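Local structure of C-1-tetrahydrofolate synthase, cytoplasmic, putative (Trypanosoma brucei, 4CJX) at residues Ser70-Tyr73 / Val74-Lys77; Ser216-Leu220 / Cys221-Asp225; Val277-Asp280 / Val281-Arg285; Gly297-Thr300 / Val301-Leu305. The protein probably acts as a bifunctional, NADP-dependent methylenetetrahydrofolate dehydrogenase and methenyltetrahydrofolate cyclohydrolase in one-carbon metabolism, working as a homodimer. All coordinates share one frame; numbering follows the deposited sequence.

Interaction 1: Ser70-Tyr73 / Val74-Lys77. With 9L9 ((2S)-2-[[4-[[2,4-bis(azanyl)-6-oxidanylidene-1H-pyrimidin-5-yl]carbamoylamino]phenyl]carbonylamino]pentanedioic acid), chain G.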
loop_
_atom_site.group_PDB
_atom_site.type_symbol
_atom_site.label_atom_id
_atom_site.label_comp_id
_atom_site.label_asym_id
_atom_site.label_seq_id
_atom_site.Cartn_x
_atom_site.Cartn_y
_atom_site.Cartn_z
ATOM N N SER B 70 -14.332 18.703 -12.521
ATOM C CA SER B 70 -14.709 18.518 -11.111
ATOM C C SER B 70 -16.188 18.899 -10.878
ATOM O O SER B 70 -16.943 18.164 -10.219
ATOM C CB SER B 70 -13.810 19.338 -10.201
ATOM O OG SER B 70 -12.503 18.804 -10.119
ATOM N N GLN B 71 -16.604 20.027 -11.435
ATOM C CA GLN B 71 -18.007 20.439 -11.334
ATOM C C GLN B 71 -18.952 19.364 -11.840
ATOM O O GLN B 71 -19.964 19.053 -11.180
ATOM C CB GLN B 71 -18.266 21.735 -12.095
ATOM C CG GLN B 71 -17.724 22.956 -11.372
ATOM C CD GLN B 71 -18.147 24.239 -12.036
ATOM O OE1 GLN B 71 -18.680 24.226 -13.138
ATOM N NE2 GLN B 71 -17.940 25.360 -11.354
ATOM N N THR B 72 -18.632 18.805 -13.011
ATOM C CA THR B 72 -19.425 17.734 -13.565
ATOM C C THR B 72 -19.510 16.539 -12.630
ATOM O O THR B 72 -20.592 16.004 -12.435
ATOM C CB THR B 72 -18.857 17.238 -14.898
ATOM O OG1 THR B 72 -18.833 18.326 -15.810
ATOM C CG2 THR B 72 -19.699 16.118 -15.477
ATOM N N TYR B 73 -18.383 16.104 -12.073
ATOM C CA TYR B 73 -18.390 14.871 -11.282
ATOM C C TYR B 73 -19.156 15.058 -9.971
ATOM O O TYR B 73 -19.912 14.204 -9.557
ATOM C CB TYR B 73 -16.968 14.345 -11.035
ATOM C CG TYR B 73 -16.130 14.177 -12.296
ATOM C CD1 TYR B 73 -16.709 13.824 -13.515
ATOM C CD2 TYR B 73 -14.738 14.361 -12.268
ATOM C CE1 TYR B 73 -15.932 13.669 -14.662
ATOM C CE2 TYR B 73 -13.953 14.202 -13.417
ATOM C CZ TYR B 73 -14.564 13.857 -14.608
ATOM O OH TYR B 73 -13.831 13.728 -15.780
ATOM N N VAL B 74 -18.973 16.194 -9.327
ATOM C CA VAL B 74 -19.785 16.535 -8.166
ATOM C C VAL B 74 -21.294 16.567 -8.489
ATOM O O VAL B 74 -22.091 15.964 -7.753
ATOM C CB VAL B 74 -19.304 17.859 -7.569
ATOM C CG1 VAL B 74 -20.268 18.380 -6.538
ATOM C CG2 VAL B 74 -17.942 17.652 -6.922
ATOM N N ARG B 75 -21.682 17.251 -9.573
ATOM C CA ARG B 75 -23.083 17.304 -9.967
ATOM C C ARG B 75 -23.625 15.881 -10.151
ATOM O O ARG B 75 -24.733 15.585 -9.723
ATOM C CB ARG B 75 -23.278 18.149 -11.238
ATOM C CG ARG B 75 -24.734 18.346 -11.658
ATOM C CD ARG B 75 -24.919 19.449 -12.703
ATOM N NE ARG B 75 -24.120 19.241 -13.910
ATOM C CZ ARG B 75 -22.978 19.873 -14.167
ATOM N NH1 ARG B 75 -22.508 20.758 -13.299
ATOM N NH2 ARG B 75 -22.307 19.619 -15.282
ATOM N N LEU B 76 -22.837 14.994 -10.745
ATOM C CA LEU B 76 -23.340 13.650 -10.989
ATOM C C LEU B 76 -23.526 12.873 -9.675
ATOM O O LEU B 76 -24.477 12.112 -9.518
ATOM C CB LEU B 76 -22.431 12.892 -11.961
ATOM C CG LEU B 76 -22.394 13.372 -13.420
ATOM C CD1 LEU B 76 -21.230 12.677 -14.145
ATOM C CD2 LEU B 76 -23.706 13.142 -14.165
ATOM N N LYS B 77 -22.597 13.064 -8.746
ATOM C CA LYS B 77 -22.679 12.431 -7.423
ATOM C C LYS B 77 -23.946 12.886 -6.696
ATOM O O LYS B 77 -24.709 12.065 -6.189
ATOM C CB LYS B 77 -21.407 12.717 -6.596
ATOM C CG LYS B 77 -20.158 11.989 -7.127
ATOM C CD LYS B 77 -18.825 12.493 -6.570
ATOM C CE LYS B 77 -17.643 11.781 -7.248
ATOM N NZ LYS B 77 -16.318 12.133 -6.670
HETATM N N2A 9L9 G . -12.496 13.049 -3.526
HETATM N N1 9L9 G . -11.976 13.096 -5.888
HETATM C C2 9L9 G . -12.580 12.449 -4.864
HETATM N N3 9L9 G . -13.253 11.240 -5.030
HETATM C C4 9L9 G . -13.242 10.796 -6.359
HETATM O O4A 9L9 G . -13.828 9.732 -6.489
HETATM N N5A 9L9 G . -12.797 11.021 -8.744
HETATM C C5 9L9 G . -12.616 11.438 -7.436
HETATM C C6 9L9 G . -12.004 12.617 -7.150
HETATM N N7 9L9 G . -11.326 13.362 -8.210
HETATM O O8A 9L9 G . -15.048 11.384 -8.823
HETATM N N9 9L9 G . -13.963 10.669 -10.661
HETATM C C1B 9L9 G . -15.020 10.549 -11.520
HETATM C C2B 9L9 G . -14.722 10.345 -12.882
HETATM C C3B 9L9 G . -15.725 10.229 -13.846
HETATM C C4B 9L9 G . -17.072 10.316 -13.489
HETATM C C5B 9L9 G . -17.375 10.469 -12.118
HETATM C C6B 9L9 G . -16.370 10.596 -11.150
HETATM C C7B 9L9 G . -18.154 10.118 -14.535
HETATM O O7B 9L9 G . -19.201 9.648 -14.160
HETATM C CAW 9L9 G . -13.999 11.076 -9.365
HETATM N N 9L9 G . -17.948 10.359 -15.849
HETATM C CA 9L9 G . -18.904 10.083 -16.915
HETATM C C 9L9 G . -18.448 8.837 -17.637
HETATM O OXT 9L9 G . -17.244 8.552 -17.557
HETATM C CB 9L9 G . -18.982 11.145 -17.985
HETATM C CG 9L9 G . -18.619 12.515 -17.449
HETATM C CD 9L9 G . -19.087 13.548 -18.425
HETATM O OE1 9L9 G . -20.282 13.562 -18.717
HETATM O OE2 9L9 G . -18.263 14.342 -18.901
HETATM O O 9L9 G . -19.248 8.140 -18.307
#

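Interaction 2: Ser216-Leu220 / Cys221-Asp225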
loop_
_atom_site.group_PDB
_atom_site.type_symbol
_atom_site.label_atom_id
_atom_site.label_comp_id
_atom_site.label_asym_id
_atom_site.label_seq_id
_atom_site.Cartn_x
_atom_site.Cartn_y
_atom_site.Cartn_z
ATOM N N SER B 216 2.824 6.546 -16.412
ATOM C CA SER B 216 2.660 7.097 -17.778
ATOM C C SER B 216 3.986 7.399 -18.457
ATOM O O SER B 216 4.137 7.181 -19.686
ATOM C CB SER B 216 1.750 8.330 -17.804
ATOM O OG SER B 216 2.122 9.261 -16.797
ATOM N N ALA B 217 4.960 7.849 -17.659
ATOM C CA ALA B 217 6.265 8.209 -18.181
ATOM C C ALA B 217 7.302 7.110 -18.020
ATOM O O ALA B 217 8.461 7.339 -18.268
ATOM C CB ALA B 217 6.742 9.510 -17.554
ATOM N N THR B 218 6.887 5.914 -17.619
ATOM C CA THR B 218 7.757 4.739 -17.633
ATOM C C THR B 218 8.255 4.494 -19.080
ATOM O O THR B 218 7.492 4.673 -20.006
ATOM C CB THR B 218 6.973 3.517 -17.134
ATOM O OG1 THR B 218 6.598 3.715 -15.768
ATOM C CG2 THR B 218 7.766 2.205 -17.286
ATOM N N PRO B 219 9.526 4.091 -19.271
ATOM C CA PRO B 219 9.949 3.852 -20.656
ATOM C C PRO B 219 8.963 2.970 -21.451
ATOM O O PRO B 219 8.488 1.934 -20.992
ATOM C CB PRO B 219 11.306 3.196 -20.498
ATOM C CG PRO B 219 11.829 3.798 -19.246
ATOM C CD PRO B 219 10.624 3.807 -18.334
ATOM N N LEU B 220 8.631 3.451 -22.632
ATOM C CA LEU B 220 7.598 2.860 -23.451
ATOM C C LEU B 220 7.864 1.426 -23.836
ATOM O O LEU B 220 6.934 0.648 -23.945
ATOM C CB LEU B 220 7.446 3.657 -24.745
ATOM C CG LEU B 220 6.045 3.489 -25.297
ATOM C CD1 LEU B 220 5.114 4.437 -24.554
ATOM C CD2 LEU B 220 6.075 3.732 -26.798
ATOM N N CYS B 221 9.127 1.093 -24.063
ATOM C CA CYS B 221 9.491 -0.270 -24.410
ATOM C C CYS B 221 9.129 -1.244 -23.275
ATOM O O CYS B 221 8.688 -2.366 -23.544
ATOM C CB CYS B 221 10.964 -0.368 -24.789
ATOM S SG CYS B 221 12.143 0.072 -23.490
ATOM N N ASP B 222 9.281 -0.784 -22.025
ATOM C CA ASP B 222 8.910 -1.574 -20.858
ATOM C C ASP B 222 7.382 -1.701 -20.733
ATOM O O ASP B 222 6.862 -2.770 -20.460
ATOM C CB ASP B 222 9.468 -0.936 -19.577
ATOM C CG ASP B 222 10.977 -0.996 -19.491
ATOM O OD1 ASP B 222 11.588 -1.818 -20.199
ATOM O OD2 ASP B 222 11.568 -0.244 -18.688
ATOM N N ILE B 223 6.668 -0.599 -20.940
ATOM C CA ILE B 223 5.230 -0.619 -20.797
ATOM C C ILE B 223 4.686 -1.629 -21.830
ATOM O O ILE B 223 3.853 -2.498 -21.518
ATOM C CB ILE B 223 4.612 0.783 -21.033
ATOM C CG1 ILE B 223 5.050 1.774 -19.947
ATOM C CG2 ILE B 223 3.094 0.703 -21.099
ATOM C CD1 ILE B 223 4.469 3.168 -20.133
ATOM N N ALA B 224 5.185 -1.523 -23.050
ATOM C CA ALA B 224 4.736 -2.399 -24.136
ATOM C C ALA B 224 4.958 -3.873 -23.781
ATOM O O ALA B 224 4.060 -4.707 -23.905
ATOM C CB ALA B 224 5.471 -2.047 -25.405
ATOM N N ASP B 225 6.172 -4.174 -23.346
ATOM C CA ASP B 225 6.530 -5.508 -22.935
ATOM C C ASP B 225 5.625 -6.027 -21.796
ATOM O O ASP B 225 5.198 -7.165 -21.805
ATOM C CB ASP B 225 7.951 -5.473 -22.424
ATOM C CG ASP B 225 8.507 -6.838 -22.171
ATOM O OD1 ASP B 225 8.594 -7.642 -23.147
ATOM O OD2 ASP B 225 8.906 -7.106 -21.006
#

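Interaction 3: Val277-Asp280 / Val281-Arg285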
loop_
_atom_site.group_PDB
_atom_site.type_symbol
_atom_site.label_atom_id
_atom_site.label_comp_id
_atom_site.label_asym_id
_atom_site.label_seq_id
_atom_site.Cartn_x
_atom_site.Cartn_y
_atom_site.Cartn_z
ATOM N N VAL B 277 -6.687 4.210 -23.112
ATOM C CA VAL B 277 -6.547 3.113 -24.064
ATOM C C VAL B 277 -6.967 3.519 -25.484
ATOM O O VAL B 277 -7.982 4.192 -25.672
ATOM C CB VAL B 277 -7.407 1.907 -23.620
ATOM C CG1 VAL B 277 -7.332 0.767 -24.629
ATOM C CG2 VAL B 277 -6.965 1.404 -22.235
ATOM N N CYS B 278 -6.173 3.110 -26.470
ATOM C CA CYS B 278 -6.586 3.158 -27.892
ATOM C C CYS B 278 -7.665 2.109 -28.148
ATOM O O CYS B 278 -7.399 1.000 -28.613
ATOM C CB CYS B 278 -5.382 2.965 -28.820
ATOM S SG CYS B 278 -4.089 4.192 -28.506
ATOM N N PHE B 279 -8.895 2.492 -27.853
ATOM C CA PHE B 279 -10.025 1.567 -27.773
ATOM C C PHE B 279 -10.339 0.922 -29.109
ATOM O O PHE B 279 -10.667 -0.250 -29.171
ATOM C CB PHE B 279 -11.217 2.376 -27.257
ATOM C CG PHE B 279 -12.525 1.641 -27.196
ATOM C CD1 PHE B 279 -13.371 1.607 -28.309
ATOM C CD2 PHE B 279 -12.986 1.117 -25.989
ATOM C CE1 PHE B 279 -14.608 0.991 -28.232
ATOM C CE2 PHE B 279 -14.221 0.511 -25.902
ATOM C CZ PHE B 279 -15.041 0.447 -27.024
ATOM N N ASP B 280 -10.202 1.684 -30.184
ATOM C CA ASP B 280 -10.608 1.191 -31.498
ATOM C C ASP B 280 -9.769 -0.022 -31.903
ATOM O O ASP B 280 -10.287 -0.970 -32.412
ATOM C CB ASP B 280 -10.579 2.307 -32.556
ATOM C CG ASP B 280 -11.651 3.387 -32.308
ATOM O OD1 ASP B 280 -12.591 3.149 -31.531
ATOM O OD2 ASP B 280 -11.583 4.487 -32.901
ATOM N N VAL B 281 -8.486 -0.014 -31.602
ATOM C CA VAL B 281 -7.628 -1.174 -31.878
ATOM C C VAL B 281 -7.726 -2.221 -30.751
ATOM O O VAL B 281 -7.767 -3.430 -31.019
ATOM C CB VAL B 281 -6.165 -0.721 -32.095
ATOM C CG1 VAL B 281 -5.256 -1.898 -32.369
ATOM C CG2 VAL B 281 -6.081 0.277 -33.241
ATOM N N ALA B 282 -7.755 -1.749 -29.501
ATOM C CA ALA B 282 -7.821 -2.656 -28.327
ATOM C C ALA B 282 -9.036 -3.565 -28.347
ATOM O O ALA B 282 -8.917 -4.735 -27.962
ATOM C CB ALA B 282 -7.798 -1.888 -27.013
ATOM N N ARG B 283 -10.180 -3.039 -28.807
ATOM C CA ARG B 283 -11.421 -3.822 -28.866
ATOM C C ARG B 283 -11.346 -4.990 -29.845
ATOM O O ARG B 283 -12.130 -5.907 -29.742
ATOM C CB ARG B 283 -12.633 -2.930 -29.179
ATOM C CG ARG B 283 -12.733 -2.531 -30.647
ATOM C CD ARG B 283 -13.917 -1.624 -30.958
ATOM N NE ARG B 283 -15.206 -2.166 -30.516
ATOM C CZ ARG B 283 -16.363 -1.513 -30.649
ATOM N NH1 ARG B 283 -16.393 -0.316 -31.220
ATOM N NH2 ARG B 283 -17.494 -2.058 -30.218
ATOM N N LYS B 284 -10.403 -4.999 -30.780
ATOM C CA LYS B 284 -10.302 -6.150 -31.679
ATOM C C LYS B 284 -9.500 -7.286 -31.071
ATOM O O LYS B 284 -9.475 -8.373 -31.622
ATOM C CB LYS B 284 -9.620 -5.794 -33.014
ATOM C CG LYS B 284 -10.153 -4.576 -33.732
ATOM C CD LYS B 284 -11.580 -4.734 -34.205
ATOM C CE LYS B 284 -12.102 -3.371 -34.665
ATOM N NZ LYS B 284 -13.420 -3.377 -35.367
ATOM N N ARG B 285 -8.809 -7.039 -29.968
ATOM C CA ARG B 285 -7.896 -8.031 -29.411
ATOM C C ARG B 285 -8.308 -8.533 -28.012
ATOM O O ARG B 285 -8.096 -9.703 -27.686
ATOM C CB ARG B 285 -6.495 -7.422 -29.376
ATOM C CG ARG B 285 -5.970 -7.081 -30.778
ATOM C CD ARG B 285 -4.640 -6.375 -30.671
ATOM N NE ARG B 285 -3.676 -7.251 -30.023
ATOM C CZ ARG B 285 -2.765 -7.967 -30.670
ATOM N NH1 ARG B 285 -2.648 -7.863 -31.982
ATOM N NH2 ARG B 285 -1.956 -8.781 -29.998
#

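Interaction 4: Gly297-Thr300 / Val301-Leu305. With 9L9 ((2S)-2-[[4-[[2,4-bis(azanyl)-6-oxidanylidene-1H-pyrimidin-5-yl]carbamoylamino]phenyl]carbonylamino]pentanedioic acid), chain G.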
loop_
_atom_site.group_PDB
_atom_site.type_symbol
_atom_site.label_atom_id
_atom_site.label_comp_id
_atom_site.label_asym_id
_atom_site.label_seq_id
_atom_site.Cartn_x
_atom_site.Cartn_y
_atom_site.Cartn_z
ATOM N N GLY B 297 -16.391 5.465 -14.883
ATOM C CA GLY B 297 -16.879 6.660 -14.261
ATOM C C GLY B 297 -18.239 6.558 -13.581
ATOM O O GLY B 297 -18.394 6.967 -12.420
ATOM N N PRO B 298 -19.239 6.040 -14.304
ATOM C CA PRO B 298 -20.541 5.962 -13.650
ATOM C C PRO B 298 -20.522 5.003 -12.454
ATOM O O PRO B 298 -21.184 5.282 -11.435
ATOM C CB PRO B 298 -21.486 5.483 -14.769
ATOM C CG PRO B 298 -20.752 5.831 -16.036
ATOM C CD PRO B 298 -19.305 5.688 -15.730
ATOM N N VAL B 299 -19.754 3.926 -12.566
ATOM C CA VAL B 299 -19.639 2.959 -11.478
ATOM C C VAL B 299 -18.875 3.533 -10.281
ATOM O O VAL B 299 -19.211 3.232 -9.143
ATOM C CB VAL B 299 -19.060 1.610 -11.949
ATOM C CG1 VAL B 299 -19.060 0.591 -10.806
ATOM C CG2 VAL B 299 -19.916 1.078 -13.091
ATOM N N THR B 300 -17.888 4.381 -10.534
ATOM C CA THR B 300 -17.240 5.123 -9.472
ATOM C C THR B 300 -18.246 5.919 -8.610
ATOM O O THR B 300 -18.164 5.895 -7.382
ATOM C CB THR B 300 -16.151 6.053 -10.039
ATOM O OG1 THR B 300 -15.130 5.243 -10.617
ATOM C CG2 THR B 300 -15.543 6.924 -8.951
ATOM N N VAL B 301 -19.193 6.595 -9.253
ATOM C CA VAL B 301 -20.254 7.299 -8.529
ATOM C C VAL B 301 -21.105 6.327 -7.712
ATOM O O VAL B 301 -21.448 6.618 -6.556
ATOM C CB VAL B 301 -21.180 8.099 -9.478
ATOM C CG1 VAL B 301 -22.349 8.716 -8.720
ATOM C CG2 VAL B 301 -20.402 9.173 -10.224
ATOM N N SER B 302 -21.444 5.181 -8.309
ATOM C CA SER B 302 -22.259 4.167 -7.641
ATOM C C SER B 302 -21.566 3.580 -6.411
ATOM O O SER B 302 -22.218 3.262 -5.417
ATOM C CB SER B 302 -22.613 3.029 -8.612
ATOM O OG SER B 302 -23.392 3.541 -9.681
ATOM N N MET B 303 -20.259 3.417 -6.489
ATOM C CA MET B 303 -19.504 2.897 -5.343
ATOM C C MET B 303 -19.443 3.881 -4.167
ATOM O O MET B 303 -19.355 3.453 -3.016
ATOM C CB MET B 303 -18.087 2.489 -5.760
ATOM C CG MET B 303 -18.017 1.331 -6.757
ATOM S SD MET B 303 -18.956 -0.126 -6.258
ATOM C CE MET B 303 -20.487 0.118 -7.125
ATOM N N LEU B 304 -19.464 5.177 -4.454
ATOM C CA LEU B 304 -19.496 6.192 -3.407
ATOM C C LEU B 304 -20.810 6.068 -2.647
ATOM O O LEU B 304 -20.830 6.174 -1.436
ATOM C CB LEU B 304 -19.353 7.605 -3.983
ATOM C CG LEU B 304 -19.778 8.772 -3.083
ATOM C CD1 LEU B 304 -18.893 8.856 -1.846
ATOM C CD2 LEU B 304 -19.751 10.091 -3.836
ATOM N N LEU B 305 -21.898 5.843 -3.385
ATOM C CA LEU B 305 -23.225 5.671 -2.793
ATOM C C LEU B 305 -23.284 4.373 -1.963
ATOM O O LEU B 305 -23.904 4.326 -0.901
ATOM C CB LEU B 305 -24.300 5.669 -3.883
ATOM C CG LEU B 305 -24.386 6.921 -4.768
ATOM C CD1 LEU B 305 -25.646 6.861 -5.612
ATOM C CD2 LEU B 305 -24.373 8.208 -3.965
HETATM N N2A 9L9 G . -12.496 13.049 -3.526
HETATM N N1 9L9 G . -11.976 13.096 -5.888
HETATM C C2 9L9 G . -12.580 12.449 -4.864
HETATM N N3 9L9 G . -13.253 11.240 -5.030
HETATM C C4 9L9 G . -13.242 10.796 -6.359
HETATM O O4A 9L9 G . -13.828 9.732 -6.489
HETATM N N5A 9L9 G . -12.797 11.021 -8.744
HETATM C C5 9L9 G . -12.616 11.438 -7.436
HETATM C C6 9L9 G . -12.004 12.617 -7.150
HETATM N N7 9L9 G . -11.326 13.362 -8.210
HETATM O O8A 9L9 G . -15.048 11.384 -8.823
HETATM N N9 9L9 G . -13.963 10.669 -10.661
HETATM C C1B 9L9 G . -15.020 10.549 -11.520
HETATM C C2B 9L9 G . -14.722 10.345 -12.882
HETATM C C3B 9L9 G . -15.725 10.229 -13.846
HETATM C C4B 9L9 G . -17.072 10.316 -13.489
HETATM C C5B 9L9 G . -17.375 10.469 -12.118
HETATM C C6B 9L9 G . -16.370 10.596 -11.150
HETATM C C7B 9L9 G . -18.154 10.118 -14.535
HETATM O O7B 9L9 G . -19.201 9.648 -14.160
HETATM C CAW 9L9 G . -13.999 11.076 -9.365
HETATM N N 9L9 G . -17.948 10.359 -15.849
HETATM C CA 9L9 G . -18.904 10.083 -16.915
HETATM C C 9L9 G . -18.448 8.837 -17.637
HETATM O OXT 9L9 G . -17.244 8.552 -17.557
HETATM C CB 9L9 G . -18.982 11.145 -17.985
HETATM C CG 9L9 G . -18.619 12.515 -17.449
HETATM C CD 9L9 G . -19.087 13.548 -18.425
HETATM O OE1 9L9 G . -20.282 13.562 -18.717
HETATM O OE2 9L9 G . -18.263 14.342 -18.901
HETATM O O 9L9 G . -19.248 8.140 -18.307
#

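Interaction 1: Ser70-Tyr73 / Val74-Lys77
Y73 and K77 follow each other by one turn on helix 68-83, the helix of the beta-alpha-beta unit formed with strands 58-64 and 87-93, and both face the bound inhibitor 9L9. Four consecutive backbone carbonyls are satisfied in alpha-helical i to i+4 order: S70 O by V74 N, Q71 O by R75 N, T72 O by L76 N and Y73 O by K77 N, each at 3.0 Å. The first is almost linear, with an N-H...O angle of 177°. The T72 hydroxyl OG1 turns back to the carbonyl of K68, which leaves the methyl CG2 beside L76 CD1, 4.0 Å away. T72 CG2 borders the glutamate carboxylate carbon of 9L9, and L76 CD1 its benzoyl carbonyl oxygen. Y73 lays one ring face over the benzoyl ring, with 9L9 C2B 3.8 Å above the tyrosine plane and over its centre. K77 runs extended beyond CG, its CG anti to the carbonyl carbon (chi1 -70°). That path takes K77 CG to 3.3 Å from Y73 O and carries the amine into the pocket. There NZ is hydrogen-bonded to Q121 OE1 and also gives a short bond to the urea oxygen of the inhibitor, K77 NZ to 9L9 O8A 2.6 Å.

Interaction 2: Ser216-Leu220 / Cys221-Asp225
The loop that leaves strand 210-214 and starts helix 220-228, in the NAD(P)-binding domain, brings T218 and P219 against the first helical turn at D222 and I223. S216, at the head of this loop, belongs to the NADP(+) site. P219 occupies the N-cap position, and its carbonyl opens the helical bonding: P219 O accepts I223 N at 3.1 Å. D222 N adds only a weak, bent bond to the same oxygen, its N-H...O angle being 124°. The next carbonyl continues the pattern, with A224 N 2.9 Å from L220 O. With CG1 anti to its carbonyl carbon (chi1 -66°) and the chain extended to CD1, I223 reaches back to the loop, where CD1 comes to 3.4 Å from T218 O. The methyl T218 CG2 lies 3.8 Å from I223 CG1, while the hydroxyl OG1 is engaged by the backbone N of H215. D222 runs beside the proline ring, OD2 being 3.9 Å from P219 CB; its OD1 makes a long, weak ion pair with R186 of the second subunit. Around this turn, W247 packs on L220, I223 and A224, and D225 OD2 forms a salt bridge to the same R186, at the start of that subunit's strand 186-190.

Interaction 3: Val277-Asp280 / Val281-Arg285
V281 meets C278 where the short helix 279-282 begins: C278, centre of an inverse gamma turn, is the N-cap residue, and V281 N makes a weak bond to its carbonyl, bent to an N-H...O angle of 125°. A282 then supplies the stronger bond, with A282 N 2.9 Å from C278 O, so one oxygen serves two amides. The methyl of A282 packs back on the residue before the N-cap, CB 3.6 Å from V277 CG1. R283 repeats the helical bond one residue on, R283 N lying 2.9 Å from F279 O. Its CG takes the crowded position between backbone N and carbonyl carbon (chi1 77°), which brings it to 3.4 Å from D280 O. A bend at chi3 turns one guanidinium face to the ring's CE1 corner, F279 CE1 standing 3.5 Å above the R283 guanidinium plane, near its rim. The two planes are 57° apart, so the groups are steeply tilted rather than stacked. D280 OD1 and R283 NH1 stay 5.2 Å apart, and R283 NE has a long, weak ion pair with E24. K284 touches the first turn with its aliphatic chain, CE near D280 O, and its NZ forms a salt bridge with E24. F279 and A282 pack on I289, while F279 and R283 lean on V27, seating the turn against the edge of the six-stranded parallel sheet formed by strands 26-27 and 288-289.

Interaction 4: Gly297-Thr300 / Val301-Leu305
G297, P298 and V301 make the closest approaches of this part of helix 296-316 to the inhibitor 9L9. The benzoyl carbonyl rests on the glycine backbone, 9L9 O7B being 3.3 Å from G297 C. G297 has no side chain, and a carboxylate oxygen, 9L9 OXT, comes to 3.8 Å from its CA. The other carboxylate oxygen touches the proline ring, P298 CD to 9L9 O 3.6 Å. V301 adds a methyl to the benzoyl ring: with CG1 anti to the backbone N (chi1 175°), the other methyl, CG2, is turned to the ring, 3.8 Å from 9L9 C5B. Behind this shell, V301 N bonds to G297 O at 3.3 Å, and M303 N to V299 O at 2.9 Å. P298 O receives S302 N, with a weak further bond from S302 OG, whose hydroxyl is also bonded to Q38 on helix 30-51. V299 CG1 and the bent chain of M303 lie side by side, 4.0 Å from CG1 to CE, and both pack toward helices 30-51 and 166-178. T300 OG1 goes back to V296 O. The contacts of G297, P298 and V301 with the inhibitor are van der Waals in kind, so this wall gives shape more than polar grip, though a carboxylate beside the first turn of a helix may gain from the helix dipole.

From the N terminus the four contacts run strictly in series, none enclosing or crossing another, and each closes only about a turn of backbone. Interaction 1 belongs to the catalytic domain; interactions 2, 3 and 4 belong to the NAD(P)-binding domain. Interactions 2 and 3 stand on the same side of the chain's centre, their nearest atoms about 9 Å apart, at a loop-to-helix start and at a short helix beside the six-stranded sheet. The late helix of interaction 4 returns to interaction 1: V301 CG1 packs on K77 CA at 3.9 Å, and both share 9L9. That meeting joins helix 296-316 to helix 68-83 around the inhibitor.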